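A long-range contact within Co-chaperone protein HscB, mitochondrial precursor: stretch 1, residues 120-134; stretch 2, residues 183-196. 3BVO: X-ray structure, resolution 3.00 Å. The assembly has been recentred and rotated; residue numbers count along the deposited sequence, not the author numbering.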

# COMPACT_ATOMS: atom_id res chain seq x y z
N GLU A 120 -10.03 -9.56 6.67
CA GLU A 120 -8.69 -9.70 7.22
C GLU A 120 -7.98 -10.89 6.58
O GLU A 120 -8.62 -11.88 6.21
CB GLU A 120 -8.75 -9.85 8.75
CG GLU A 120 -7.48 -9.39 9.47
CD GLU A 120 -7.14 -7.93 9.24
OE1 GLU A 120 -8.05 -7.08 9.31
OE2 GLU A 120 -5.96 -7.62 8.97
N ILE A 121 -6.66 -10.79 6.45
CA ILE A 121 -5.87 -11.81 5.78
C ILE A 121 -5.02 -12.61 6.76
O ILE A 121 -4.33 -12.02 7.61
CB ILE A 121 -4.94 -11.20 4.71
CG1 ILE A 121 -5.20 -9.70 4.53
CG2 ILE A 121 -5.05 -11.99 3.40
CD1 ILE A 121 -4.42 -8.81 5.51
N PRO A 122 -5.07 -13.95 6.67
CA PRO A 122 -4.20 -14.80 7.47
C PRO A 122 -2.77 -14.72 6.94
O PRO A 122 -2.58 -14.52 5.74
CB PRO A 122 -4.77 -16.21 7.25
CG PRO A 122 -6.08 -16.01 6.54
CD PRO A 122 -5.94 -14.75 5.79
N GLU A 123 -1.79 -14.87 7.82
CA GLU A 123 -0.40 -14.61 7.47
C GLU A 123 0.21 -15.70 6.58
O GLU A 123 0.89 -16.61 7.07
CB GLU A 123 0.44 -14.35 8.71
CG GLU A 123 1.65 -13.45 8.46
CD GLU A 123 2.28 -12.94 9.75
OE1 GLU A 123 1.53 -12.41 10.64
OE2 GLU A 123 3.53 -13.06 9.86
N ARG A 124 -0.08 -15.60 5.28
CA ARG A 124 0.45 -16.49 4.25
C ARG A 124 0.20 -17.96 4.58
O ARG A 124 1.08 -18.81 4.39
CB ARG A 124 1.95 -16.20 4.03
CG ARG A 124 2.51 -16.56 2.66
CD ARG A 124 3.96 -16.10 2.54
NE ARG A 124 4.75 -16.93 1.62
CZ ARG A 124 5.58 -17.90 2.00
NH1 ARG A 124 6.25 -18.59 1.08
NH2 ARG A 124 5.75 -18.20 3.28
N THR A 125 -1.00 -18.26 5.08
CA THR A 125 -1.35 -19.61 5.53
C THR A 125 -1.15 -20.62 4.42
O THR A 125 -1.90 -20.65 3.44
CB THR A 125 -2.78 -19.71 6.10
OG1 THR A 125 -3.01 -18.65 7.03
CG2 THR A 125 -2.97 -21.05 6.81
N ASP A 126 -0.13 -21.44 4.61
CA ASP A 126 0.35 -22.38 3.61
C ASP A 126 -0.65 -23.50 3.31
O ASP A 126 -0.62 -24.10 2.24
CB ASP A 126 1.68 -22.97 4.08
CG ASP A 126 2.51 -23.54 2.95
OD1 ASP A 126 3.15 -24.58 3.17
OD2 ASP A 126 2.52 -22.94 1.85
N TYR A 127 -1.55 -23.76 4.26
CA TYR A 127 -2.49 -24.87 4.14
C TYR A 127 -3.78 -24.54 3.39
O TYR A 127 -4.27 -25.36 2.62
CB TYR A 127 -2.81 -25.45 5.51
CG TYR A 127 -2.06 -26.73 5.80
CD1 TYR A 127 -0.80 -26.70 6.39
CD2 TYR A 127 -2.61 -27.96 5.46
CE1 TYR A 127 -0.11 -27.87 6.65
CE2 TYR A 127 -1.93 -29.14 5.71
CZ TYR A 127 -0.68 -29.09 6.30
OH TYR A 127 0.01 -30.26 6.55
N GLU A 128 -4.31 -23.34 3.63
CA GLU A 128 -5.59 -22.93 3.05
C GLU A 128 -5.54 -22.78 1.53
O GLU A 128 -6.51 -22.32 0.92
CB GLU A 128 -6.09 -21.63 3.71
CG GLU A 128 -6.18 -21.67 5.24
CD GLU A 128 -7.05 -22.80 5.78
OE1 GLU A 128 -8.17 -23.01 5.25
OE2 GLU A 128 -6.63 -23.47 6.74
N MSE A 129 -4.42 -23.19 0.93
CA MSE A 129 -4.20 -23.04 -0.50
C MSE A 129 -4.62 -24.27 -1.30
O MSE A 129 -4.71 -25.37 -0.75
CB MSE A 129 -2.73 -22.72 -0.77
CG MSE A 129 -2.47 -22.02 -2.09
SE MSE A 129 -3.27 -20.25 -2.19
CE MSE A 129 -4.97 -20.67 -3.04
N ASP A 130 -4.88 -24.08 -2.59
CA ASP A 130 -5.30 -25.17 -3.47
C ASP A 130 -4.11 -25.90 -4.08
O ASP A 130 -2.99 -25.38 -4.14
CB ASP A 130 -6.23 -24.67 -4.57
CG ASP A 130 -5.48 -24.10 -5.74
OD1 ASP A 130 -5.06 -22.93 -5.66
OD2 ASP A 130 -5.32 -24.81 -6.75
N ARG A 131 -4.38 -27.11 -4.58
CA ARG A 131 -3.35 -28.03 -5.05
C ARG A 131 -2.52 -27.53 -6.23
O ARG A 131 -1.30 -27.45 -6.14
CB ARG A 131 -3.95 -29.41 -5.34
CG ARG A 131 -4.45 -30.14 -4.10
CD ARG A 131 -4.86 -31.59 -4.36
NE ARG A 131 -6.24 -31.72 -4.81
CZ ARG A 131 -7.08 -32.69 -4.46
NH1 ARG A 131 -6.72 -33.66 -3.63
NH2 ARG A 131 -8.32 -32.68 -4.95
N GLN A 132 -3.18 -27.18 -7.34
CA GLN A 132 -2.48 -26.83 -8.58
C GLN A 132 -1.41 -25.77 -8.32
O GLN A 132 -0.28 -25.88 -8.80
CB GLN A 132 -3.45 -26.33 -9.65
CG GLN A 132 -4.26 -27.42 -10.33
CD GLN A 132 -5.39 -27.96 -9.46
OE1 GLN A 132 -5.74 -27.37 -8.43
NE2 GLN A 132 -5.98 -29.08 -9.88
N PHE A 133 -1.79 -24.76 -7.55
CA PHE A 133 -0.91 -23.65 -7.23
C PHE A 133 0.27 -24.15 -6.42
O PHE A 133 1.42 -23.82 -6.75
CB PHE A 133 -1.66 -22.54 -6.49
CG PHE A 133 -0.79 -21.43 -6.03
CD1 PHE A 133 -0.42 -20.41 -6.90
CD2 PHE A 133 -0.31 -21.41 -4.72
CE1 PHE A 133 0.41 -19.36 -6.47
CE2 PHE A 133 0.53 -20.38 -4.27
CZ PHE A 133 0.89 -19.35 -5.15
N LEU A 134 0.00 -24.94 -5.38
CA LEU A 134 1.07 -25.55 -4.58
C LEU A 134 2.09 -26.22 -5.49
O LEU A 134 3.29 -26.00 -5.33
CB LEU A 134 0.51 -26.55 -3.57
CG LEU A 134 -0.28 -26.05 -2.36
CD1 LEU A 134 -0.77 -27.23 -1.55
CD2 LEU A 134 0.53 -25.10 -1.47
N ALA A 183 -10.50 -11.89 -4.98
CA ALA A 183 -9.35 -10.99 -4.88
C ALA A 183 -8.42 -11.43 -3.76
O ALA A 183 -7.21 -11.34 -3.89
CB ALA A 183 -9.79 -9.56 -4.68
N LYS A 184 -9.00 -11.94 -2.67
CA LYS A 184 -8.23 -12.39 -1.53
C LYS A 184 -7.45 -13.60 -1.95
O LYS A 184 -6.28 -13.74 -1.60
CB LYS A 184 -9.13 -12.76 -0.35
CG LYS A 184 -8.36 -13.19 0.91
CD LYS A 184 -9.28 -13.60 2.07
CE LYS A 184 -8.47 -13.68 3.37
NZ LYS A 184 -9.25 -14.03 4.59
N GLU A 185 -8.10 -14.48 -2.70
CA GLU A 185 -7.38 -15.62 -3.25
C GLU A 185 -6.14 -15.16 -4.01
O GLU A 185 -5.02 -15.41 -3.55
CB GLU A 185 -8.29 -16.48 -4.14
CG GLU A 185 -7.56 -17.61 -4.83
CD GLU A 185 -8.36 -18.91 -4.89
OE1 GLU A 185 -9.60 -18.88 -4.74
OE2 GLU A 185 -7.72 -19.97 -5.08
N ILE A 186 -6.33 -14.46 -5.11
CA ILE A 186 -5.22 -14.04 -5.96
C ILE A 186 -4.17 -13.24 -5.22
O ILE A 186 -2.99 -13.45 -5.43
CB ILE A 186 -5.70 -13.25 -7.17
CG1 ILE A 186 -6.91 -13.94 -7.80
CG2 ILE A 186 -4.58 -13.11 -8.16
CD1 ILE A 186 -7.57 -13.15 -8.89
N LEU A 187 -4.59 -12.34 -4.32
CA LEU A 187 -3.61 -11.55 -3.58
C LEU A 187 -2.75 -12.41 -2.68
O LEU A 187 -1.56 -12.16 -2.54
CB LEU A 187 -4.26 -10.39 -2.81
CG LEU A 187 -4.67 -9.19 -3.69
CD1 LEU A 187 -5.72 -8.36 -3.01
CD2 LEU A 187 -3.50 -8.30 -4.13
N THR A 188 -3.34 -13.45 -2.09
CA THR A 188 -2.54 -14.40 -1.31
C THR A 188 -1.51 -15.09 -2.20
O THR A 188 -0.44 -15.49 -1.73
CB THR A 188 -3.41 -15.47 -0.56
OG1 THR A 188 -4.40 -14.82 0.22
CG2 THR A 188 -2.56 -16.29 0.39
N LYS A 189 -1.82 -15.23 -3.48
CA LYS A 189 -0.89 -15.83 -4.42
C LYS A 189 0.22 -14.85 -4.70
O LYS A 189 1.38 -15.19 -4.66
CB LYS A 189 -1.57 -16.24 -5.72
CG LYS A 189 -2.41 -17.50 -5.63
CD LYS A 189 -2.87 -17.94 -7.00
CE LYS A 189 -3.91 -19.04 -6.92
NZ LYS A 189 -4.23 -19.54 -8.29
N MSE A 190 -0.15 -13.61 -4.97
CA MSE A 190 0.83 -12.61 -5.31
C MSE A 190 1.85 -12.43 -4.19
O MSE A 190 3.00 -12.05 -4.45
CB MSE A 190 0.16 -11.29 -5.62
CG MSE A 190 -0.53 -11.28 -6.96
SE MSE A 190 -1.60 -9.64 -7.16
CE MSE A 190 -0.26 -8.30 -6.58
N ARG A 191 1.44 -12.73 -2.96
CA ARG A 191 2.38 -12.65 -1.86
C ARG A 191 3.54 -13.65 -2.06
O ARG A 191 4.71 -13.28 -1.89
CB ARG A 191 1.68 -12.84 -0.51
CG ARG A 191 2.30 -11.97 0.57
CD ARG A 191 1.86 -12.34 1.97
NE ARG A 191 0.44 -12.64 2.02
CZ ARG A 191 -0.37 -12.36 3.03
NH1 ARG A 191 -1.66 -12.69 2.95
NH2 ARG A 191 0.09 -11.74 4.11
N TYR A 192 3.21 -14.88 -2.46
CA TYR A 192 4.22 -15.89 -2.78
C TYR A 192 5.22 -15.39 -3.80
O TYR A 192 6.43 -15.38 -3.55
CB TYR A 192 3.59 -17.19 -3.25
CG TYR A 192 3.04 -18.00 -2.10
CD1 TYR A 192 3.88 -18.85 -1.36
CD2 TYR A 192 1.70 -17.92 -1.74
CE1 TYR A 192 3.38 -19.60 -0.28
CE2 TYR A 192 1.19 -18.66 -0.67
CZ TYR A 192 2.03 -19.49 0.05
OH TYR A 192 1.52 -20.21 1.11
N PHE A 193 4.73 -14.96 -4.94
CA PHE A 193 5.63 -14.56 -6.00
C PHE A 193 6.50 -13.37 -5.64
O PHE A 193 7.62 -13.30 -6.12
CB PHE A 193 4.88 -14.38 -7.32
CG PHE A 193 4.53 -15.68 -7.97
CD1 PHE A 193 3.65 -16.58 -7.35
CD2 PHE A 193 5.08 -16.04 -9.19
CE1 PHE A 193 3.32 -17.80 -7.93
CE2 PHE A 193 4.76 -17.26 -9.78
CZ PHE A 193 3.87 -18.14 -9.15
N SER A 194 6.02 -12.47 -4.79
CA SER A 194 6.85 -11.35 -4.30
C SER A 194 8.06 -11.85 -3.55
O SER A 194 9.18 -11.41 -3.83
CB SER A 194 6.06 -10.44 -3.38
OG SER A 194 5.09 -9.76 -4.13
N ASN A 195 7.85 -12.75 -2.60
CA ASN A 195 8.97 -13.43 -1.96
C ASN A 195 9.94 -14.02 -2.98
O ASN A 195 11.13 -13.71 -2.97
CB ASN A 195 8.45 -14.51 -1.01
CG ASN A 195 7.70 -13.94 0.16
OD1 ASN A 195 6.82 -14.59 0.73
ND2 ASN A 195 8.05 -12.71 0.55
N ILE A 196 9.43 -14.83 -3.90
CA ILE A 196 10.28 -15.45 -4.89
C ILE A 196 11.05 -14.39 -5.65
O ILE A 196 12.22 -14.58 -5.97
CB ILE A 196 9.49 -16.36 -5.84
CG1 ILE A 196 8.88 -17.52 -5.06
CG2 ILE A 196 10.40 -16.90 -6.92
CD1 ILE A 196 7.92 -18.40 -5.87

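How do the two backbones meet? Residues 183-196 form one continuous helix, while stretch 1 runs beside it as loop until a helix takes over at Arg131, with Asp130 at its N-cap position. The approach is tightest near Arg124, whose CA lies 6.6 Å from the CA of Thr188; at Phe133 and Lys189 the CA atoms stand 8.3 Å apart, leaving room for large side chains. Together the stretches bury 868 Å².

What secures the beginning of the loop? Lys184 extends with all four chi angles in t, and its NZ donates a 2.8 Å hydrogen bond to Glu120 O. A long, flexible amine suits this reach to a backbone carbonyl. Ile121 points toward the helix, its CG2 3.8 Å from Lys184 CE and 3.5 Å from Arg191 NH1, where it meets the edge of the guanidinium.

Why is Tyr192 so central? Its ring is covered on both faces and anchored at its rim. Arg124 lies over one face, with its CG 4.3 Å from the centroid of the Tyr192 ring in a CH-pi contact; on the opposite face comes Phe133, whose edge is directed at Tyr192 with the planes at 66°. The hydroxyl, OH of Tyr192, donates a 3.0 Å hydrogen bond to OD2 of Asp126. A tyrosine thus serves both greasy and polar neighbours from one buried position.

What packs around Phe133? Lys189 lays its aliphatic chain over one ring face, with its CG 3.8 Å from the centroid of the Phe133 ring, so the lysine's methylenes serve as apolar surface. Phe133 CE1 also reaches Phe193 CE1 at 3.6 Å. Nearby, selenomethionine Met129 points toward the helix and brings its CE within 3.5 Å of Glu185 OE2.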